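Local structure of oxidoreductase (Methanosarcina mazei, 3KA7) at residues V26-R31 with G211-G216; Q277-I282 with W374-A379; R305-V310 with C330-A335. The protein binds flavin-adenine dinucleotide and probably works as an oxidoreductase of the flavin-containing amine oxidoreductase family. One frame throughout, in Å; residues are numbered along the deposited sequence.

Contact 1: residues V26-R31 with G211-G216; sequences VEVFER and GKIHTG. With FAD (flavin-adenine dinucleotide), chain B.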
# COMPACT_ATOMS: atom_id res chain seq x y z
N VAL A 26 7.15 14.70 -21.44
CA VAL A 26 6.13 14.26 -20.49
C VAL A 26 5.45 15.43 -19.78
O VAL A 26 6.12 16.33 -19.26
CB VAL A 26 6.71 13.29 -19.42
CG1 VAL A 26 7.40 12.11 -20.08
CG2 VAL A 26 7.65 14.00 -18.48
N GLU A 27 4.12 15.40 -19.75
CA GLU A 27 3.36 16.34 -18.93
C GLU A 27 2.42 15.54 -18.04
O GLU A 27 1.74 14.63 -18.52
CB GLU A 27 2.55 17.29 -19.80
CG GLU A 27 3.42 18.13 -20.72
CD GLU A 27 2.64 19.23 -21.38
OE1 GLU A 27 1.93 19.97 -20.66
OE2 GLU A 27 2.75 19.37 -22.61
N VAL A 28 2.41 15.88 -16.75
CA VAL A 28 1.56 15.21 -15.77
C VAL A 28 0.43 16.15 -15.38
O VAL A 28 0.69 17.30 -15.09
CB VAL A 28 2.34 14.89 -14.49
CG1 VAL A 28 1.49 14.04 -13.54
CG2 VAL A 28 3.66 14.16 -14.86
N PHE A 29 -0.81 15.65 -15.37
CA PHE A 29 -1.95 16.47 -14.97
C PHE A 29 -2.57 15.92 -13.69
O PHE A 29 -3.03 14.79 -13.65
CB PHE A 29 -2.98 16.53 -16.09
CG PHE A 29 -2.45 17.16 -17.36
CD1 PHE A 29 -2.71 18.49 -17.65
CD2 PHE A 29 -1.66 16.43 -18.23
CE1 PHE A 29 -2.20 19.08 -18.80
CE2 PHE A 29 -1.16 17.01 -19.39
CZ PHE A 29 -1.43 18.34 -19.67
N GLU A 30 -2.54 16.73 -12.63
CA GLU A 30 -3.07 16.34 -11.33
C GLU A 30 -4.22 17.27 -10.92
O GLU A 30 -4.09 18.51 -10.97
CB GLU A 30 -1.96 16.38 -10.27
CG GLU A 30 -2.46 16.40 -8.83
CD GLU A 30 -3.21 15.12 -8.48
OE1 GLU A 30 -2.74 14.05 -8.90
OE2 GLU A 30 -4.27 15.20 -7.82
N ARG A 31 -5.33 16.67 -10.48
CA ARG A 31 -6.53 17.42 -10.15
C ARG A 31 -6.43 18.23 -8.85
O ARG A 31 -7.03 19.30 -8.74
CB ARG A 31 -7.73 16.47 -10.09
CG ARG A 31 -9.08 17.14 -10.17
CD ARG A 31 -10.19 16.11 -9.95
NE ARG A 31 -10.05 15.55 -8.63
CZ ARG A 31 -10.80 15.91 -7.59
NH1 ARG A 31 -11.78 16.80 -7.74
NH2 ARG A 31 -10.58 15.36 -6.41
N GLY A 211 10.48 17.28 -17.88
CA GLY A 211 9.06 16.96 -17.73
C GLY A 211 8.35 18.09 -17.02
O GLY A 211 8.97 18.85 -16.27
N LYS A 212 7.04 18.20 -17.24
CA LYS A 212 6.24 19.25 -16.62
C LYS A 212 5.11 18.64 -15.79
O LYS A 212 4.49 17.68 -16.22
CB LYS A 212 5.64 20.15 -17.69
CG LYS A 212 6.67 20.84 -18.54
CD LYS A 212 5.99 21.65 -19.63
CE LYS A 212 6.84 22.81 -20.10
NZ LYS A 212 6.06 23.65 -21.06
N ILE A 213 4.85 19.22 -14.62
CA ILE A 213 3.72 18.80 -13.78
C ILE A 213 2.71 19.91 -13.53
O ILE A 213 3.07 21.00 -13.10
CB ILE A 213 4.20 18.31 -12.43
CG1 ILE A 213 5.17 17.15 -12.60
CG2 ILE A 213 3.00 17.93 -11.54
CD1 ILE A 213 5.67 16.59 -11.27
N HIS A 214 1.44 19.62 -13.80
CA HIS A 214 0.37 20.62 -13.70
C HIS A 214 -0.63 20.22 -12.64
O HIS A 214 -1.37 19.26 -12.83
CB HIS A 214 -0.38 20.71 -15.04
CG HIS A 214 0.50 20.98 -16.22
ND1 HIS A 214 1.21 22.15 -16.36
CD2 HIS A 214 0.77 20.23 -17.31
CE1 HIS A 214 1.89 22.11 -17.49
NE2 HIS A 214 1.65 20.95 -18.08
N THR A 215 -0.69 20.99 -11.55
CA THR A 215 -1.67 20.74 -10.50
C THR A 215 -2.94 21.56 -10.74
O THR A 215 -2.95 22.49 -11.56
CB THR A 215 -1.09 21.05 -9.11
OG1 THR A 215 -0.65 22.41 -9.05
CG2 THR A 215 0.09 20.13 -8.80
N GLY A 216 -4.02 21.20 -10.06
CA GLY A 216 -5.28 21.91 -10.23
C GLY A 216 -5.85 21.73 -11.62
O GLY A 216 -6.58 22.59 -12.12
PA FAD B . -3.00 7.49 -6.23
O1A FAD B . -4.34 6.81 -6.32
O2A FAD B . -2.47 7.76 -4.84
O5B FAD B . -3.06 8.88 -7.03
C5B FAD B . -4.02 9.06 -8.07
C4B FAD B . -3.95 10.55 -8.40
O4B FAD B . -4.78 10.88 -9.50
C3B FAD B . -4.41 11.40 -7.21
O3B FAD B . -3.41 12.34 -6.85
C2B FAD B . -5.67 12.09 -7.72
O2B FAD B . -5.86 13.38 -7.17
C1B FAD B . -5.45 12.11 -9.23
N9A FAD B . -6.67 12.13 -10.04
C8A FAD B . -7.84 11.42 -9.88
N7A FAD B . -8.66 11.73 -10.93
C5A FAD B . -8.02 12.62 -11.72
C6A FAD B . -8.38 13.28 -12.89
N6A FAD B . -9.52 12.98 -13.50
N1A FAD B . -7.48 14.15 -13.47
C2A FAD B . -6.24 14.38 -12.92
N3A FAD B . -5.88 13.73 -11.75
C4A FAD B . -6.77 12.87 -11.18
N1 FAD B . 1.53 1.68 0.88
C2 FAD B . 2.81 1.34 1.31
O2 FAD B . 3.64 0.95 0.48
N3 FAD B . 3.11 1.42 2.66
C4 FAD B . 2.17 1.83 3.58
O4 FAD B . 2.44 1.90 4.78
C4X FAD B . 0.89 2.17 3.16
N5 FAD B . -0.07 2.56 4.08
C5X FAD B . -1.33 2.91 3.64
C6 FAD B . -2.30 3.33 4.55
C7 FAD B . -3.57 3.70 4.11
C7M FAD B . -4.60 4.14 5.12
C8 FAD B . -3.85 3.64 2.75
C8M FAD B . -5.21 4.03 2.23
C9 FAD B . -2.89 3.22 1.84
C9A FAD B . -1.62 2.86 2.28
N10 FAD B . -0.66 2.44 1.37
C10 FAD B . 0.59 2.10 1.80
C1' FAD B . -0.98 2.28 -0.08
C2' FAD B . -0.46 3.51 -0.84
O2' FAD B . -0.83 4.69 -0.13
C3' FAD B . -1.05 3.51 -2.24
O3' FAD B . -0.92 2.21 -2.81
C4' FAD B . -0.41 4.50 -3.22
O4' FAD B . -0.29 5.79 -2.66
C5' FAD B . -1.35 4.58 -4.42
O5' FAD B . -0.65 5.24 -5.45
P FAD B . -1.23 5.27 -6.92
O1P FAD B . -0.09 5.20 -7.90
O2P FAD B . -2.32 4.24 -7.13
O3P FAD B . -1.89 6.73 -7.12
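His214 reaches across to Glu27 two residue pairs back along two parallel strands, and its NE2 donates to Glu27 OE1 over 2.8 Å, a His-carboxylate hydrogen bond that is unusual in a pairing otherwise made by the backbone. OE1 lies close to the imidazole plane, while His214 comes to the anti side of the carboxylate, whose plane stands 66° from the ring. Chi1 sets CG of the histidine anti to the carbonyl carbon (-55°), beside its own backbone N. On the same face, Phe29 lies beside the histidine and points the same way: His214 CD2 sits 3.5 Å from Phe29 CE1, over one face of the phenyl ring toward its rim, the two planes 40° apart. His239 meets the Phe29 ring as well. The other face carries Val28 and Ile213, side by side, with helix 10-21 packed against both.

Between the strands the ladder runs Lys212 N to Val26 O, Val28 N to Lys212 O, His214 N to Val28 O and Glu30 N to His214 O. At its start Val26 CG2 presses on Gly211 CA at 3.4 Å, tight for two carbons.

In this Rossmann-type sheet Glu30 takes the adenosine ribose of FAD: O3B donates to OE1 and O2B to OE2, the latter at a short 2.5 Å. The backbone amides of Ala8 and Leu32 also bind this carboxylate, OE1 and OE2 respectively. With two ribose hydroxyls and two amides holding it, the group has little freedom to rotate and is likely to stay ionised.

Contact 2: residues Q277-I282 with W374-A379; sequences QPSAGI and WPVNRA. With FAD (flavin-adenine dinucleotide), chain B.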
# COMPACT_ATOMS: atom_id res chain seq x y z
N GLN A 277 -12.41 -4.86 -6.94
CA GLN A 277 -12.87 -4.60 -5.60
C GLN A 277 -11.78 -3.89 -4.78
O GLN A 277 -10.75 -4.49 -4.49
CB GLN A 277 -13.21 -5.93 -4.92
CG GLN A 277 -13.60 -5.79 -3.46
CD GLN A 277 -14.82 -4.93 -3.26
OE1 GLN A 277 -15.92 -5.24 -3.75
NE2 GLN A 277 -14.66 -3.82 -2.53
N PRO A 278 -12.04 -2.64 -4.37
CA PRO A 278 -11.04 -1.94 -3.59
C PRO A 278 -11.02 -2.43 -2.15
O PRO A 278 -12.01 -3.02 -1.67
CB PRO A 278 -11.50 -0.47 -3.66
CG PRO A 278 -12.97 -0.54 -3.92
CD PRO A 278 -13.16 -1.77 -4.77
N SER A 279 -9.90 -2.22 -1.48
CA SER A 279 -9.80 -2.59 -0.07
C SER A 279 -9.94 -1.34 0.79
O SER A 279 -9.60 -0.24 0.34
CB SER A 279 -8.48 -3.32 0.18
OG SER A 279 -7.37 -2.54 -0.25
N ALA A 280 -10.43 -1.51 2.02
CA ALA A 280 -10.76 -0.37 2.89
C ALA A 280 -10.07 -0.49 4.24
O ALA A 280 -9.70 -1.59 4.68
CB ALA A 280 -12.28 -0.29 3.10
N GLY A 281 -9.90 0.63 4.92
CA GLY A 281 -9.27 0.60 6.23
C GLY A 281 -9.44 1.93 6.93
O GLY A 281 -9.82 2.93 6.33
N ILE A 282 -9.14 1.93 8.22
CA ILE A 282 -9.15 3.14 9.02
C ILE A 282 -7.80 3.33 9.69
O ILE A 282 -7.26 2.39 10.26
CB ILE A 282 -10.23 3.10 10.09
CG1 ILE A 282 -11.62 3.11 9.46
CG2 ILE A 282 -10.05 4.27 11.06
CD1 ILE A 282 -12.67 2.50 10.38
N TRP A 374 -11.34 6.37 -2.84
CA TRP A 374 -10.08 6.80 -2.25
C TRP A 374 -9.75 5.76 -1.19
O TRP A 374 -9.87 6.01 0.02
CB TRP A 374 -10.25 8.20 -1.63
CG TRP A 374 -8.99 9.00 -1.34
CD1 TRP A 374 -8.52 9.37 -0.12
CD2 TRP A 374 -8.08 9.58 -2.30
NE1 TRP A 374 -7.38 10.12 -0.25
CE2 TRP A 374 -7.09 10.26 -1.58
CE3 TRP A 374 -8.02 9.56 -3.69
CZ2 TRP A 374 -6.03 10.94 -2.20
CZ3 TRP A 374 -6.96 10.24 -4.32
CH2 TRP A 374 -5.99 10.91 -3.57
N PRO A 375 -9.37 4.56 -1.64
CA PRO A 375 -9.29 3.38 -0.78
C PRO A 375 -7.89 3.12 -0.26
O PRO A 375 -6.99 3.92 -0.48
CB PRO A 375 -9.64 2.26 -1.76
CG PRO A 375 -8.99 2.73 -3.06
CD PRO A 375 -9.12 4.24 -3.05
N VAL A 376 -7.72 2.00 0.42
CA VAL A 376 -6.37 1.53 0.70
C VAL A 376 -5.69 1.09 -0.60
O VAL A 376 -4.63 1.62 -0.92
CB VAL A 376 -6.34 0.41 1.74
CG1 VAL A 376 -4.92 -0.12 1.86
CG2 VAL A 376 -6.83 0.95 3.10
N ASN A 377 -6.29 0.15 -1.33
CA ASN A 377 -5.86 -0.18 -2.72
C ASN A 377 -7.08 -0.19 -3.63
O ASN A 377 -8.14 -0.61 -3.20
CB ASN A 377 -5.27 -1.60 -2.80
CG ASN A 377 -3.88 -1.70 -2.20
OD1 ASN A 377 -3.18 -0.70 -1.97
ND2 ASN A 377 -3.45 -2.93 -1.95
N ARG A 378 -6.93 0.24 -4.87
CA ARG A 378 -8.04 0.21 -5.83
C ARG A 378 -8.43 -1.20 -6.26
O ARG A 378 -9.58 -1.45 -6.65
CB ARG A 378 -7.72 1.10 -7.04
CG ARG A 378 -7.57 2.56 -6.64
CD ARG A 378 -7.75 3.51 -7.83
NE ARG A 378 -7.97 4.88 -7.35
CZ ARG A 378 -6.98 5.67 -7.03
NH1 ARG A 378 -5.76 5.18 -7.16
NH2 ARG A 378 -7.18 6.91 -6.57
N ALA A 379 -7.48 -2.13 -6.19
CA ALA A 379 -7.73 -3.54 -6.42
C ALA A 379 -7.14 -4.31 -5.26
O ALA A 379 -5.96 -4.12 -4.91
CB ALA A 379 -7.09 -3.99 -7.71
PA FAD B . -3.00 7.49 -6.23
O1A FAD B . -4.34 6.81 -6.32
O2A FAD B . -2.47 7.76 -4.84
O5B FAD B . -3.06 8.88 -7.03
C5B FAD B . -4.02 9.06 -8.07
C4B FAD B . -3.95 10.55 -8.40
O4B FAD B . -4.78 10.88 -9.50
C3B FAD B . -4.41 11.40 -7.21
O3B FAD B . -3.41 12.34 -6.85
C2B FAD B . -5.67 12.09 -7.72
O2B FAD B . -5.86 13.38 -7.17
C1B FAD B . -5.45 12.11 -9.23
N9A FAD B . -6.67 12.13 -10.04
C8A FAD B . -7.84 11.42 -9.88
N7A FAD B . -8.66 11.73 -10.93
C5A FAD B . -8.02 12.62 -11.72
C6A FAD B . -8.38 13.28 -12.89
N6A FAD B . -9.52 12.98 -13.50
N1A FAD B . -7.48 14.15 -13.47
C2A FAD B . -6.24 14.38 -12.92
N3A FAD B . -5.88 13.73 -11.75
C4A FAD B . -6.77 12.87 -11.18
N1 FAD B . 1.53 1.68 0.88
C2 FAD B . 2.81 1.34 1.31
O2 FAD B . 3.64 0.95 0.48
N3 FAD B . 3.11 1.42 2.66
C4 FAD B . 2.17 1.83 3.58
O4 FAD B . 2.44 1.90 4.78
C4X FAD B . 0.89 2.17 3.16
N5 FAD B . -0.07 2.56 4.08
C5X FAD B . -1.33 2.91 3.64
C6 FAD B . -2.30 3.33 4.55
C7 FAD B . -3.57 3.70 4.11
C7M FAD B . -4.60 4.14 5.12
C8 FAD B . -3.85 3.64 2.75
C8M FAD B . -5.21 4.03 2.23
C9 FAD B . -2.89 3.22 1.84
C9A FAD B . -1.62 2.86 2.28
N10 FAD B . -0.66 2.44 1.37
C10 FAD B . 0.59 2.10 1.80
C1' FAD B . -0.98 2.28 -0.08
C2' FAD B . -0.46 3.51 -0.84
O2' FAD B . -0.83 4.69 -0.13
C3' FAD B . -1.05 3.51 -2.24
O3' FAD B . -0.92 2.21 -2.81
C4' FAD B . -0.41 4.50 -3.22
O4' FAD B . -0.29 5.79 -2.66
C5' FAD B . -1.35 4.58 -4.42
O5' FAD B . -0.65 5.24 -5.45
P FAD B . -1.23 5.27 -6.92
O1P FAD B . -0.09 5.20 -7.90
O2P FAD B . -2.32 4.24 -7.13
O3P FAD B . -1.89 6.73 -7.12
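The Trp374 indole and the Arg378 guanidinium both turn an edge to FAD: the indole meets the ribose carbon C3B in its plane, CH2 at 4.0 Å, and the guanidinium has phosphate oxygen O1A near its plane. NH1 and NH2 of Arg378 both point at O1A; the NH1 bond is modelled very short and the NH2 bond is weak. The arginine gets there on a chain extended from CG to NE.

Behind this cofactor-facing loop stands the segment 277-282, which leads into strand 280-288. Ser279 N donates to Asn377 O and Val376 N to Ser279 O, both at 2.9 Å, the second more bent at 141°. Ser279 OG lies between its own N and carbonyl carbon (chi1 55°), where it takes a weak bond from Asn377 N and touches Asn377 CB at 3.4 Å. Beside them Pro375 CB rests on Ser279 O. The same Pro375 CB lies 3.8 Å from Pro278 CB.

Val376 divides its branches. CG2 lies 3.6 Å from Gly281 N and equally near the flavin methyl C8M, while CG1 approaches C9 and C8 of the dimethylbenzene ring from over its face. An alanine here would probably open a gap between Gly281 and the flavin, leaving C8M and the face of that ring without their valine methyl contacts.

Asp399 OD1 accepts from Arg378 N, and Arg38 NH1 donates to Pro375 O, tying the loop to other parts of the FAD site. Arg378 lies close to Arg38, like charge to like, and the negative pyrophosphate would probably offset that repulsion, so cofactor and loop are likely to stabilise one another.

Contact 3: residues R305-V310 with C330-A335; sequences RRINGV and CHQYVA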
# COMPACT_ATOMS: atom_id res chain seq x y z
N ARG A 305 -10.01 -6.18 18.68
CA ARG A 305 -11.27 -6.18 17.94
C ARG A 305 -11.04 -5.86 16.47
O ARG A 305 -11.63 -6.51 15.60
CB ARG A 305 -12.21 -5.10 18.50
CG ARG A 305 -12.58 -5.27 19.97
CD ARG A 305 -12.99 -3.93 20.56
NE ARG A 305 -13.25 -4.04 21.99
CZ ARG A 305 -12.29 -4.06 22.91
NH1 ARG A 305 -11.02 -3.96 22.57
NH2 ARG A 305 -12.62 -4.18 24.19
N ARG A 306 -10.19 -4.87 16.20
CA ARG A 306 -10.02 -4.35 14.83
C ARG A 306 -8.58 -3.96 14.46
O ARG A 306 -8.14 -4.21 13.34
CB ARG A 306 -10.93 -3.15 14.60
CG ARG A 306 -12.39 -3.51 14.48
CD ARG A 306 -12.60 -4.27 13.19
NE ARG A 306 -13.86 -4.99 13.12
CZ ARG A 306 -15.05 -4.45 13.33
NH1 ARG A 306 -15.12 -3.16 13.63
NH2 ARG A 306 -16.16 -5.18 13.22
N ILE A 307 -7.86 -3.31 15.37
CA ILE A 307 -6.51 -2.81 15.03
C ILE A 307 -5.56 -3.96 14.69
O ILE A 307 -5.45 -4.93 15.44
CB ILE A 307 -5.92 -1.92 16.15
CG1 ILE A 307 -6.72 -0.61 16.22
CG2 ILE A 307 -4.46 -1.60 15.87
CD1 ILE A 307 -6.29 0.34 17.34
N ASN A 308 -4.92 -3.88 13.52
CA ASN A 308 -4.02 -4.95 13.06
C ASN A 308 -2.56 -4.70 13.40
O ASN A 308 -1.76 -5.63 13.55
CB ASN A 308 -4.14 -5.13 11.56
CG ASN A 308 -5.54 -5.46 11.13
OD1 ASN A 308 -6.13 -4.71 10.36
ND2 ASN A 308 -6.10 -6.57 11.65
N GLY A 309 -2.19 -3.43 13.47
CA GLY A 309 -0.83 -3.11 13.86
C GLY A 309 -0.61 -1.61 13.91
O GLY A 309 -1.50 -0.82 13.59
N VAL A 310 0.58 -1.22 14.33
CA VAL A 310 0.86 0.18 14.46
C VAL A 310 2.34 0.43 14.18
O VAL A 310 3.15 -0.49 14.31
CB VAL A 310 0.39 0.70 15.86
CG1 VAL A 310 -0.14 -0.44 16.73
CG2 VAL A 310 1.39 1.58 16.54
N CYS A 330 -1.94 3.78 13.65
CA CYS A 330 -2.57 2.48 13.77
C CYS A 330 -3.41 2.19 12.54
O CYS A 330 -4.04 3.09 12.00
CB CYS A 330 -3.50 2.46 14.98
SG CYS A 330 -2.73 3.09 16.50
N HIS A 331 -3.43 0.93 12.11
CA HIS A 331 -4.29 0.53 10.99
C HIS A 331 -5.28 -0.55 11.38
O HIS A 331 -4.93 -1.51 12.09
CB HIS A 331 -3.48 -0.02 9.81
CG HIS A 331 -4.32 -0.23 8.58
ND1 HIS A 331 -4.86 0.81 7.87
CD2 HIS A 331 -4.74 -1.37 7.98
CE1 HIS A 331 -5.57 0.33 6.86
NE2 HIS A 331 -5.51 -0.99 6.90
N GLN A 332 -6.51 -0.41 10.91
CA GLN A 332 -7.47 -1.49 11.02
C GLN A 332 -8.15 -1.75 9.67
O GLN A 332 -8.65 -0.83 9.02
CB GLN A 332 -8.48 -1.22 12.13
CG GLN A 332 -9.36 0.00 11.90
CD GLN A 332 -10.15 0.42 13.14
OE1 GLN A 332 -11.34 0.11 13.27
NE2 GLN A 332 -9.49 1.13 14.04
N TYR A 333 -8.13 -3.01 9.26
CA TYR A 333 -8.90 -3.50 8.13
C TYR A 333 -10.38 -3.19 8.33
O TYR A 333 -10.88 -3.33 9.44
CB TYR A 333 -8.70 -5.02 8.04
CG TYR A 333 -9.77 -5.79 7.29
CD1 TYR A 333 -9.82 -5.78 5.91
CD2 TYR A 333 -10.74 -6.54 7.97
CE1 TYR A 333 -10.79 -6.48 5.22
CE2 TYR A 333 -11.71 -7.25 7.28
CZ TYR A 333 -11.73 -7.22 5.91
OH TYR A 333 -12.68 -7.92 5.19
N VAL A 334 -11.06 -2.76 7.27
CA VAL A 334 -12.53 -2.63 7.27
C VAL A 334 -13.10 -3.50 6.15
O VAL A 334 -12.72 -3.35 4.98
CB VAL A 334 -12.99 -1.16 7.07
CG1 VAL A 334 -14.51 -1.04 7.00
CG2 VAL A 334 -12.48 -0.30 8.21
N ALA A 335 -13.99 -4.41 6.52
CA ALA A 335 -14.68 -5.27 5.54
C ALA A 335 -15.64 -4.42 4.69
O ALA A 335 -16.23 -3.47 5.19
CB ALA A 335 -15.44 -6.36 6.27
O HOH W 1 -9.79 -5.16 11.44
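Asn308 bridges to the neighbouring strand in the antiparallel pairing of 307-311 with 326-334, inside the mixed sheet of this flavoprotein. Its CB lies 3.7 Å from His331 O, the same oxygen that accepts from Asn308 N. CG, anti to the carbonyl carbon (chi1 -58°), stands 4.0 Å from Tyr333 N, and OD1 receives that amide at 2.8 Å and 165°, also touching Tyr333 CB. The side-chain oxygen thus adds a bond beside the backbone ones; farther along, His331 N donates to Gly309 O.

On one face Val310 CB meets Cys330 SG at 4.0 Å. Ile307 CD1 reaches Cys330 CB, and Leu353 of helix 342-356 touches both Ile307 and Cys330. Gln332 CB is close to Arg306 O, while the guanidinium of Arg306 leads away to a salt bridge with Glu345. The His331 imidazole lies near the bound FAD, its NE2 hydrogen-bonded to Ser164.

A water links the two segments, donating to Arg306 O at 2.7 Å and to Tyr333 O at 2.9 Å.

Contact 1 comes first along the chain and pairs 25-29 with 212-214, an outermost strand of the five-stranded parallel sheet. Contacts 2 and 3 follow, the hairpin-like pairing of contact 3 falling between the two segments of contact 2. Both reach the seven-stranded mixed sheet, where 280-288 and 326-334 are neighbours; their centres lie 13 Å apart and Ile282 N probably bonds to Gln332 O. Contact 1 is about 25 Å from contact 2 and 35 Å from contact 3, centre to centre. FAD lies between contacts 1 and 2: contact 1 meets its adenosine end, contact 2 its pyrophosphate and flavin, so FAD runs from the parallel sheet to the loop 374-379 that packs against residues 277-282.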